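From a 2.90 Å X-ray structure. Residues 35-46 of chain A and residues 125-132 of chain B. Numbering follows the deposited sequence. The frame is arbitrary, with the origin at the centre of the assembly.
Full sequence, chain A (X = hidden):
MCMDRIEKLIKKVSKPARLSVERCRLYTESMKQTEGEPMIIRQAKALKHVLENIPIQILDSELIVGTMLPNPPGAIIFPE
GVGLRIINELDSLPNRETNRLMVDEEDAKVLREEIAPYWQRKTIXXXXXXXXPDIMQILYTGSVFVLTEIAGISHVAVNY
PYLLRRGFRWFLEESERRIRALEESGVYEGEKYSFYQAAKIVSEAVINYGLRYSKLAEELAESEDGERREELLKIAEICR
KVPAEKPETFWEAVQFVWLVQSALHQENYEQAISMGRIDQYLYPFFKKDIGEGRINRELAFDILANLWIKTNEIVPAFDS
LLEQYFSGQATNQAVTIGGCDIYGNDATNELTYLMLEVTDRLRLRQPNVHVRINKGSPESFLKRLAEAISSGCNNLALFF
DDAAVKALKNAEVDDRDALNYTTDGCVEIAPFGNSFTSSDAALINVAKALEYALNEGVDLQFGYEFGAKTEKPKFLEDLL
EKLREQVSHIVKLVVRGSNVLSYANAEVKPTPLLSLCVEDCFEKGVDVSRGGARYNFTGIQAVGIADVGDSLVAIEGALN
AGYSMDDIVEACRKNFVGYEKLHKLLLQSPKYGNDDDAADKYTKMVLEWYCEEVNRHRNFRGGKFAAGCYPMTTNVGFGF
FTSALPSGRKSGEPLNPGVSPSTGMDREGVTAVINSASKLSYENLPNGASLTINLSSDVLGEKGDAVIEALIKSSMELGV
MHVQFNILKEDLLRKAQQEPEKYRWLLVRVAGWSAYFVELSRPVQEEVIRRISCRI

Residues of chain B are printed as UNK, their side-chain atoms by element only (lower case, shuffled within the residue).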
ATOM      1  N   GLU A  35      31.878 -12.836   9.681  1.00 48.66           N
ATOM      2  CA  GLU A  35      31.270 -13.563   8.559  1.00 48.62           C
ATOM      3  C   GLU A  35      30.017 -14.365   8.922  1.00 47.91           C
ATOM      4  O   GLU A  35      29.940 -14.969   9.985  1.00 47.77           O
ATOM      5  CB  GLU A  35      32.279 -14.499   7.910  1.00 49.03           C
ATOM      6  CG  GLU A  35      33.413 -13.811   7.198  1.00 51.06           C
ATOM      7  CD  GLU A  35      34.559 -14.759   6.925  1.00 53.83           C
ATOM      8  OE1 GLU A  35      35.638 -14.284   6.517  1.00 56.06           O
ATOM      9  OE2 GLU A  35      34.386 -15.983   7.123  1.00 54.03           O
ATOM     10  N   GLY A  36      29.023 -14.340   8.038  1.00 47.25           N
ATOM     11  CA  GLY A  36      27.780 -15.053   8.277  1.00 45.79           C
ATOM     12  C   GLY A  36      26.769 -14.325   9.147  1.00 44.99           C
ATOM     13  O   GLY A  36      25.672 -14.825   9.352  1.00 45.08           O
ATOM     14  N   GLU A  37      27.131 -13.155   9.672  1.00 43.73           N
ATOM     15  CA  GLU A  37      26.191 -12.307  10.398  1.00 42.18           C
ATOM     16  C   GLU A  37      25.428 -11.446   9.386  1.00 41.46           C
ATOM     17  O   GLU A  37      25.873 -11.333   8.236  1.00 40.99           O
ATOM     18  CB  GLU A  37      26.943 -11.455  11.425  1.00 41.97           C
ATOM     19  CG  GLU A  37      27.374 -12.236  12.630  1.00 41.59           C
ATOM     20  CD  GLU A  37      28.149 -11.419  13.620  1.00 41.24           C
ATOM     21  OE1 GLU A  37      27.813 -10.241  13.834  1.00 40.92           O
ATOM     22  OE2 GLU A  37      29.108 -11.970  14.186  1.00 42.26           O
ATOM     23  N   PRO A  38      24.258 -10.885   9.793  1.00 40.74           N
ATOM     24  CA  PRO A  38      23.494  -9.954   8.973  1.00 40.26           C
ATOM     25  C   PRO A  38      24.365  -8.813   8.487  1.00 40.41           C
ATOM     26  O   PRO A  38      24.945  -8.122   9.313  1.00 40.24           O
ATOM     27  CB  PRO A  38      22.459  -9.413   9.959  1.00 40.12           C
ATOM     28  CG  PRO A  38      22.283 -10.461  10.942  1.00 39.30           C
ATOM     29  CD  PRO A  38      23.579 -11.135  11.080  1.00 40.00           C
ATOM     30  N   MET A  39      24.442  -8.619   7.167  1.00 40.63           N
ATOM     31  CA  MET A  39      25.373  -7.670   6.542  1.00 40.54           C
ATOM     32  C   MET A  39      25.361  -6.235   7.113  1.00 40.77           C
ATOM     33  O   MET A  39      26.421  -5.609   7.226  1.00 41.12           O
ATOM     34  CB  MET A  39      25.180  -7.662   5.029  1.00 40.53           C
ATOM     35  CG  MET A  39      26.127  -6.740   4.255  1.00 41.72           C
ATOM     36  SD  MET A  39      27.905  -7.032   4.510  1.00 44.54           S
ATOM     37  CE  MET A  39      28.227  -8.402   3.406  1.00 42.26           C
ATOM     38  N   ILE A  40      24.191  -5.732   7.523  1.00 40.60           N
ATOM     39  CA  ILE A  40      24.110  -4.359   8.047  1.00 39.97           C
ATOM     40  C   ILE A  40      24.737  -4.280   9.423  1.00 39.92           C
ATOM     41  O   ILE A  40      25.320  -3.258   9.774  1.00 40.26           O
ATOM     42  CB  ILE A  40      22.647  -3.772   8.022  1.00 40.13           C
ATOM     43  CG1 ILE A  40      22.621  -2.267   8.288  1.00 39.13           C
ATOM     44  CG2 ILE A  40      21.746  -4.484   8.984  1.00 39.78           C
ATOM     45  CD1 ILE A  40      21.266  -1.654   8.134  1.00 39.24           C
ATOM     46  N   ILE A  41      24.658  -5.376  10.177  1.00 39.38           N
ATOM     47  CA  ILE A  41      25.299  -5.460  11.471  1.00 39.13           C
ATOM     48  C   ILE A  41      26.815  -5.601  11.243  1.00 39.83           C
ATOM     49  O   ILE A  41      27.603  -4.964  11.925  1.00 40.00           O
ATOM     50  CB  ILE A  41      24.690  -6.597  12.294  1.00 38.57           C
ATOM     51  CG1 ILE A  41      23.298  -6.217  12.736  1.00 38.45           C
ATOM     52  CG2 ILE A  41      25.442  -6.861  13.539  1.00 38.70           C
ATOM     53  CD1 ILE A  41      22.607  -7.325  13.477  1.00 37.95           C
ATOM     54  N   ARG A  42      27.220  -6.370  10.234  1.00 40.57           N
ATOM     55  CA  ARG A  42      28.636  -6.485   9.879  1.00 41.07           C
ATOM     56  C   ARG A  42      29.242  -5.142   9.535  1.00 41.96           C
ATOM     57  O   ARG A  42      30.350  -4.845   9.970  1.00 42.35           O
ATOM     58  CB  ARG A  42      28.869  -7.470   8.735  1.00 40.47           C
ATOM     59  CG  ARG A  42      28.217  -8.792   8.993  1.00 40.43           C
ATOM     60  CD  ARG A  42      29.015  -9.966   8.522  1.00 40.09           C
ATOM     61  NE  ARG A  42      29.347  -9.990   7.108  1.00 41.39           N
ATOM     62  CZ  ARG A  42      30.585 -10.100   6.643  1.00 42.56           C
ATOM     63  NH1 ARG A  42      31.599 -10.189   7.492  1.00 42.47           N
ATOM     64  NH2 ARG A  42      30.812 -10.125   5.332  1.00 42.62           N
ATOM     65  N   GLN A  43      28.506  -4.318   8.796  1.00 42.81           N
ATOM     66  CA  GLN A  43      28.985  -2.990   8.424  1.00 43.66           C
ATOM     67  C   GLN A  43      29.095  -2.067   9.632  1.00 43.85           C
ATOM     68  O   GLN A  43      30.015  -1.245   9.720  1.00 43.99           O
ATOM     69  CB  GLN A  43      28.050  -2.369   7.398  1.00 44.01           C
ATOM     70  CG  GLN A  43      28.134  -3.010   6.038  1.00 45.63           C
ATOM     71  CD  GLN A  43      29.429  -2.701   5.345  1.00 46.83           C
ATOM     72  OE1 GLN A  43      30.190  -3.604   5.027  1.00 46.45           O
ATOM     73  NE2 GLN A  43      29.685  -1.416   5.104  1.00 47.52           N
ATOM     74  N   ALA A  44      28.150  -2.221  10.556  1.00 43.95           N
ATOM     75  CA  ALA A  44      28.127  -1.448  11.793  1.00 43.94           C
ATOM     76  C   ALA A  44      29.320  -1.801  12.646  1.00 43.67           C
ATOM     77  O   ALA A  44      30.029  -0.925  13.139  1.00 43.67           O
ATOM     78  CB  ALA A  44      26.844  -1.726  12.558  1.00 44.07           C
ATOM     79  N   LYS A  45      29.543  -3.100  12.778  1.00 43.49           N
ATOM     80  CA  LYS A  45      30.591  -3.630  13.618  1.00 43.78           C
ATOM     81  C   LYS A  45      31.970  -3.346  13.054  1.00 44.29           C
ATOM     82  O   LYS A  45      32.927  -3.191  13.813  1.00 44.69           O
ATOM     83  CB  LYS A  45      30.394  -5.133  13.830  1.00 43.61           C
ATOM     84  CG  LYS A  45      29.342  -5.434  14.876  1.00 42.57           C
ATOM     85  CD  LYS A  45      29.165  -6.911  15.082  1.00 41.40           C
ATOM     86  CE  LYS A  45      28.172  -7.165  16.202  1.00 40.77           C
ATOM     87  NZ  LYS A  45      28.043  -8.614  16.464  1.00 39.97           N
ATOM     88  N   ALA A  46      32.061  -3.267  11.729  1.00 44.58           N
ATOM     89  CA  ALA A  46      33.307  -2.919  11.063  1.00 44.77           C
ATOM     90  C   ALA A  46      33.674  -1.466  11.294  1.00 45.15           C
ATOM     91  O   ALA A  46      34.806  -1.162  11.685  1.00 45.40           O
ATOM     92  CB  ALA A  46      33.214  -3.205   9.610  1.00 44.72           C
TER
ATOM     93  N   UNK B 125      22.010 -20.587  11.092  1.00 44.99           N
ATOM     94  CA  UNK B 125      22.235 -20.274  12.507  1.00 45.41           C
ATOM     95  C   UNK B 125      23.254 -19.140  12.746  1.00 44.84           C
ATOM     96  O   UNK B 125      23.085 -18.326  13.663  1.00 44.76           O
ATOM     97  c   UNK B 125      23.423 -22.445  15.461  1.00 53.51           C
ATOM     98  c   UNK B 125      23.631 -21.408  14.370  1.00 49.03           C
ATOM     99  c   UNK B 125      22.596 -21.551  13.264  1.00 45.71           C
ATOM    100  o   UNK B 125      24.120 -22.390  16.510  1.00 54.23           O
ATOM    101  o   UNK B 125      22.520 -23.296  15.270  1.00 55.35           O
ATOM    102  N   UNK B 126      24.273 -19.064  11.891  1.00 44.05           N
ATOM    103  CA  UNK B 126      25.248 -17.981  11.941  1.00 43.55           C
ATOM    104  C   UNK B 126      24.637 -16.588  11.701  1.00 43.41           C
ATOM    105  O   UNK B 126      25.058 -15.617  12.324  1.00 43.49           O
ATOM    106  c   UNK B 126      26.365 -18.240  10.969  1.00 43.51           C
ATOM    107  N   UNK B 127      23.655 -16.501  10.803  1.00 43.11           N
ATOM    108  CA  UNK B 127      22.873 -15.275  10.588  1.00 42.60           C
ATOM    109  C   UNK B 127      22.046 -14.935  11.797  1.00 42.03           C
ATOM    110  O   UNK B 127      22.048 -13.810  12.247  1.00 42.17           O
ATOM    111  c   UNK B 127      21.325 -14.105   8.914  1.00 43.29           C
ATOM    112  c   UNK B 127      20.213 -13.564   9.560  1.00 43.68           C
ATOM    113  c   UNK B 127      20.185 -11.721   8.068  1.00 43.74           C
ATOM    114  c   UNK B 127      21.943 -15.412   9.371  1.00 42.99           C
ATOM    115  c   UNK B 127      19.651 -12.381   9.149  1.00 43.25           C
ATOM    116  c   UNK B 127      21.854 -13.424   7.837  1.00 42.95           C
ATOM    117  c   UNK B 127      21.287 -12.247   7.408  1.00 43.36           C
ATOM    118  N   UNK B 128      21.319 -15.904  12.314  1.00 41.55           N
ATOM    119  CA  UNK B 128      20.415 -15.626  13.404  1.00 41.23           C
ATOM    120  C   UNK B 128      21.067 -15.387  14.756  1.00 41.17           C
ATOM    121  O   UNK B 128      20.506 -14.677  15.567  1.00 41.11           O
ATOM    122  c   UNK B 128      19.446 -16.703  13.519  1.00 41.27           C
ATOM    123  N   UNK B 129      22.232 -15.976  15.005  1.00 41.41           N
ATOM    124  CA  UNK B 129      22.849 -15.866  16.338  1.00 41.59           C
ATOM    125  C   UNK B 129      23.004 -14.452  16.929  1.00 41.31           C
ATOM    126  O   UNK B 129      22.550 -14.228  18.056  1.00 40.98           O
ATOM    127  c   UNK B 129      24.238 -17.834  18.682  1.00 43.50           C
ATOM    128  c   UNK B 129      24.653 -16.759  17.883  1.00 42.61           C
ATOM    129  c   UNK B 129      24.167 -16.645  16.463  1.00 41.99           C
ATOM    130  c   UNK B 129      25.506 -15.791  18.433  1.00 43.02           C
ATOM    131  c   UNK B 129      24.657 -17.954  20.011  1.00 43.82           C
ATOM    132  c   UNK B 129      25.510 -16.985  20.555  1.00 43.97           C
ATOM    133  c   UNK B 129      25.937 -15.893  19.760  1.00 44.48           C
ATOM    134  N   UNK B 130      23.615 -13.491  16.180  1.00 41.27           N
ATOM    135  CA  UNK B 130      23.832 -12.221  16.873  1.00 41.23           C
ATOM    136  C   UNK B 130      22.523 -11.508  17.194  1.00 41.64           C
ATOM    137  O   UNK B 130      22.511 -10.609  18.023  1.00 41.84           O
ATOM    138  c   UNK B 130      24.652 -11.419  15.863  1.00 40.75           C
ATOM    139  c   UNK B 130      24.312 -11.988  14.589  1.00 39.99           C
ATOM    140  c   UNK B 130      24.126 -13.423  14.794  1.00 40.52           C
ATOM    141  N   UNK B 131      21.433 -11.974  16.581  1.00 41.89           N
ATOM    142  CA  UNK B 131      20.138 -11.338  16.651  1.00 41.94           C
ATOM    143  C   UNK B 131      19.245 -11.964  17.688  1.00 42.43           C
ATOM    144  O   UNK B 131      18.207 -11.395  18.022  1.00 42.21           O
ATOM    145  c   UNK B 131      19.573  -9.178  14.563  1.00 41.13           C
ATOM    146  c   UNK B 131      19.034 -10.965  12.940  1.00 40.00           C
ATOM    147  c   UNK B 131      19.439 -11.469  15.309  1.00 41.89           C
ATOM    148  c   UNK B 131      19.852 -10.584  14.155  1.00 40.91           C
ATOM    149  N   UNK B 132      19.612 -13.154  18.156  1.00 43.34           N
ATOM    150  CA  UNK B 132      18.874 -13.826  19.242  1.00 44.43           C
ATOM    151  C   UNK B 132      19.781 -14.632  20.184  1.00 45.15           C
ATOM    152  O   UNK B 132      19.507 -15.804  20.438  1.00 45.10           O
ATOM    153  c   UNK B 132      18.265 -15.816  17.688  1.00 44.59           C
ATOM    154  c   UNK B 132      17.763 -14.740  18.676  1.00 44.12           C
ATOM    155  c   UNK B 132      16.661 -18.115  17.782  1.00 46.16           C
ATOM    156  s   UNK B 132      17.008 -16.714  16.762  1.00 44.86           S
TER
HETATM  157  O   HOH W   1      25.549  -8.915  17.823  1.00 45.02           O

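Position 125 carries three side-chain carbons in a row, the third bonded to two oxygens, and touches nothing on chain A. A carboxylate two methylenes from CA makes it Glu B125. Its CA-to-CB bond points away from chain A.

Position 126 has a single side-chain carbon, CB, directed toward chain A and lying 3.8 Å from Gly A36 O. One carbon defines Ala B126. Gly A36 leaves room for it: an ideal CB built on Gly A36 would lie a tight 3.3 Å from Ala B126 CB. The backbone angles of Gly A36, 83/-4, independently call for glycine.

Position 127 has one carbon followed by a six-carbon ring with no oxygen, and Pro A38 CG sits over one face of that ring, 3.8 Å from its centroid and 14° off the normal, a CH-pi contact. It is Phe B127. With chi1 at -168° (t), the ring comes nearer to chain A than its sideways CA-to-CB bond suggests. On the backbone, Gly A36 O lies 3.0 Å from Phe B127 N, but the angle is too poor for a hydrogen bond; the same oxygen makes a CA-H...O contact with Phe B127 CA at 3.1 Å.

Position 128 again has one carbon, directed away from chain A: Ala B128. Position 129 repeats the pattern of one carbon and a six-carbon ring, without contact to the other stretch, giving Phe B129.

At position 130, three carbons close a ring onto the backbone N and pack against Glu A37 CG and Pro A38 CD; this is Pro B130. Its CG lies 3.6 Å from Glu A37 CG and 3.7 Å from Pro A38 CD.

Position 131 has four carbons forked at the second, the two branch ends meeting Pro A38 and Ile A41 respectively, which identifies Leu B131. CD1 is 3.8 Å from Pro A38 CG, and CD2 is 3.7 Å from Ile A41 CD1.

Position 132 is an unbranched chain of two carbons, sulfur and carbon, out of reach of chain A: Met B132.

The contact works by apolar packing, with no direct hydrogen bond between the stretches. Pro A38, just before its helix, is the hub, touching Phe B127, Pro B130 and Leu B131. Beside it, Lys A45 NZ forms a salt bridge with Glu A37 OE1 (3.1 Å) within chain A. The same NZ donates to water 1 (2.9 Å from NZ to the water O), which in turn donates a weak hydrogen bond to Pro B130 O at 3.5 Å, adding a polar link. Together the stretches bury 359 Å², both sides summed.

Chain B, residues 125-132: EAFAFPLM
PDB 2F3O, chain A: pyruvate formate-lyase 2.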